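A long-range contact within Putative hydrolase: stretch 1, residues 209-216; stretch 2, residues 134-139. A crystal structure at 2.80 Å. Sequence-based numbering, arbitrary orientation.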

# COMPACT_ATOMS: atom_id res chain seq x y z
N LYS A 209 -2.50 19.27 5.80
CA LYS A 209 -3.44 19.38 6.90
C LYS A 209 -4.76 18.80 6.40
O LYS A 209 -5.11 19.03 5.23
CB LYS A 209 -3.61 20.84 7.38
N LEU A 210 -5.46 18.03 7.25
CA LEU A 210 -6.77 17.45 6.91
C LEU A 210 -7.82 18.59 6.84
O LEU A 210 -8.24 19.10 7.89
CB LEU A 210 -7.15 16.39 7.96
CG LEU A 210 -8.49 15.64 7.80
CD1 LEU A 210 -8.56 14.90 6.49
CD2 LEU A 210 -8.65 14.63 8.91
N ILE A 211 -8.18 19.02 5.62
CA ILE A 211 -9.15 20.10 5.38
C ILE A 211 -10.59 19.66 5.68
O ILE A 211 -11.38 20.46 6.19
CB ILE A 211 -9.03 20.61 3.90
CG1 ILE A 211 -7.68 21.31 3.69
CG2 ILE A 211 -10.20 21.50 3.48
CD1 ILE A 211 -7.23 22.30 4.84
N SER A 212 -10.97 18.42 5.30
CA SER A 212 -12.33 17.93 5.54
C SER A 212 -12.35 16.42 5.62
O SER A 212 -11.54 15.77 4.96
CB SER A 212 -13.29 18.43 4.46
OG SER A 212 -13.30 17.63 3.28
N ARG A 213 -13.28 15.88 6.40
CA ARG A 213 -13.46 14.44 6.56
C ARG A 213 -14.95 14.10 6.55
O ARG A 213 -15.75 14.79 7.20
CB ARG A 213 -12.79 13.93 7.85
CG ARG A 213 -13.29 14.57 9.15
CD ARG A 213 -12.41 14.21 10.33
NE ARG A 213 -12.52 12.80 10.68
CZ ARG A 213 -11.80 12.18 11.62
NH1 ARG A 213 -10.90 12.86 12.33
NH2 ARG A 213 -11.98 10.89 11.86
N ASN A 214 -15.33 13.06 5.78
CA ASN A 214 -16.70 12.56 5.73
C ASN A 214 -16.63 11.15 6.24
O ASN A 214 -16.50 10.23 5.46
CB ASN A 214 -17.28 12.63 4.32
CG ASN A 214 -18.73 12.20 4.21
OD1 ASN A 214 -19.36 11.75 5.17
ND2 ASN A 214 -19.29 12.33 3.02
N ASP A 215 -16.70 10.98 7.56
CA ASP A 215 -16.59 9.64 8.16
C ASP A 215 -17.76 8.71 7.81
O ASP A 215 -17.61 7.50 7.97
CB ASP A 215 -16.43 9.73 9.67
CG ASP A 215 -15.14 10.39 10.05
OD1 ASP A 215 -15.09 11.64 10.03
OD2 ASP A 215 -14.15 9.67 10.28
N ASN A 216 -18.89 9.26 7.29
CA ASN A 216 -20.06 8.47 6.85
C ASN A 216 -20.14 8.41 5.30
O ASN A 216 -21.24 8.29 4.76
CB ASN A 216 -21.37 9.08 7.42
CG ASN A 216 -21.31 9.48 8.89
OD1 ASN A 216 -21.25 8.63 9.79
ND2 ASN A 216 -21.36 10.79 9.16
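Stretch 2 134-139: HIRHPK

Stretch 2 (His134 to Lys139) has no regular helix or strand; it runs as an extended segment from Ile135 to His137, then bends at Pro138 (phi/psi -51/-33°). It follows stretch 1 in the same sense, Ile135 nearest Leu210 (CA to CA 9.1 Å) and Pro138 nearest Asp215 (CA to CA 7.5 Å), so the gap is bridged by side chains: Leu210, Arg213 and Asp215 point toward stretch 2, Ile135 and Pro138 toward stretch 1. Ile135, t at both chi1 and chi2, reaches across with CD1 3.9 Å from Leu210 CD2 (chi1 t, chi2 p), an apolar contact. Ile135 CG1 lies over one face of the Arg213 guanidinium, 3.6 Å from Arg213 NH2. Arg213 (p, t, m) and Asp215 (chi1 m) set the guanidinium edge against the carboxylate: Arg213 NE bonds Asp215 OD1 and Arg213 NH2 bonds Asp215 OD2, each at 2.9 Å, a two-pronged salt bridge. This leaves Arg213 NH2 in reach of Arg136 O, to which it donates at 2.7 Å, near the guanidinium plane. Water 1 accepts from Arg213 NH1 (3.0 Å) and Arg136 N (3.1 Å), so both backbone polar groups of Arg136 are engaged. Asp215 OD2 packs 3.3 Å from Pro138 CD. Lys139 N donates to His137 ND1 (2.9 Å), spanning the bend at Pro138.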

# COMPACT_ATOMS: atom_id res chain seq x y z
N HIS A 134 -2.89 9.06 13.33
CA HIS A 134 -3.12 10.26 12.55
C HIS A 134 -4.62 10.57 12.45
O HIS A 134 -5.01 11.69 12.78
CB HIS A 134 -2.48 10.17 11.14
CG HIS A 134 -3.08 11.10 10.13
ND1 HIS A 134 -2.77 12.44 10.11
CD2 HIS A 134 -3.95 10.85 9.13
CE1 HIS A 134 -3.45 12.96 9.11
NE2 HIS A 134 -4.19 12.04 8.50
N ILE A 135 -5.45 9.59 12.00
CA ILE A 135 -6.89 9.79 11.87
C ILE A 135 -7.58 8.69 12.68
O ILE A 135 -7.33 7.50 12.50
CB ILE A 135 -7.35 9.87 10.39
CG1 ILE A 135 -8.83 10.31 10.30
CG2 ILE A 135 -7.12 8.59 9.64
CD1 ILE A 135 -9.25 10.81 8.95
N ARG A 136 -8.43 9.13 13.59
CA ARG A 136 -9.13 8.28 14.55
C ARG A 136 -10.53 7.99 14.06
O ARG A 136 -11.17 8.87 13.49
CB ARG A 136 -9.17 9.02 15.91
CG ARG A 136 -8.53 8.26 17.03
CD ARG A 136 -8.17 9.11 18.22
NE ARG A 136 -9.34 9.55 19.00
CZ ARG A 136 -10.04 8.80 19.85
NH1 ARG A 136 -9.72 7.53 20.04
NH2 ARG A 136 -11.06 9.32 20.52
N HIS A 137 -11.05 6.79 14.34
CA HIS A 137 -12.41 6.47 13.95
C HIS A 137 -13.43 7.05 14.97
O HIS A 137 -13.31 6.78 16.17
CB HIS A 137 -12.63 4.97 13.80
CG HIS A 137 -13.88 4.67 13.05
ND1 HIS A 137 -15.12 4.80 13.63
CD2 HIS A 137 -14.04 4.37 11.74
CE1 HIS A 137 -15.99 4.55 12.67
NE2 HIS A 137 -15.39 4.29 11.52
N PRO A 138 -14.49 7.75 14.50
CA PRO A 138 -15.50 8.28 15.43
C PRO A 138 -16.09 7.28 16.43
O PRO A 138 -16.43 7.70 17.53
CB PRO A 138 -16.60 8.75 14.49
CG PRO A 138 -15.92 9.08 13.25
CD PRO A 138 -14.78 8.14 13.11
N LYS A 139 -16.22 5.98 16.06
CA LYS A 139 -16.77 4.95 16.97
C LYS A 139 -15.76 4.52 18.06
O LYS A 139 -16.17 3.81 18.97
CB LYS A 139 -17.21 3.70 16.18
CG LYS A 139 -18.50 3.86 15.39
CD LYS A 139 -18.92 2.57 14.64
CE LYS A 139 -19.90 1.70 15.41
NZ LYS A 139 -20.25 0.45 14.68
O HOH W 1 -8.77 12.15 14.25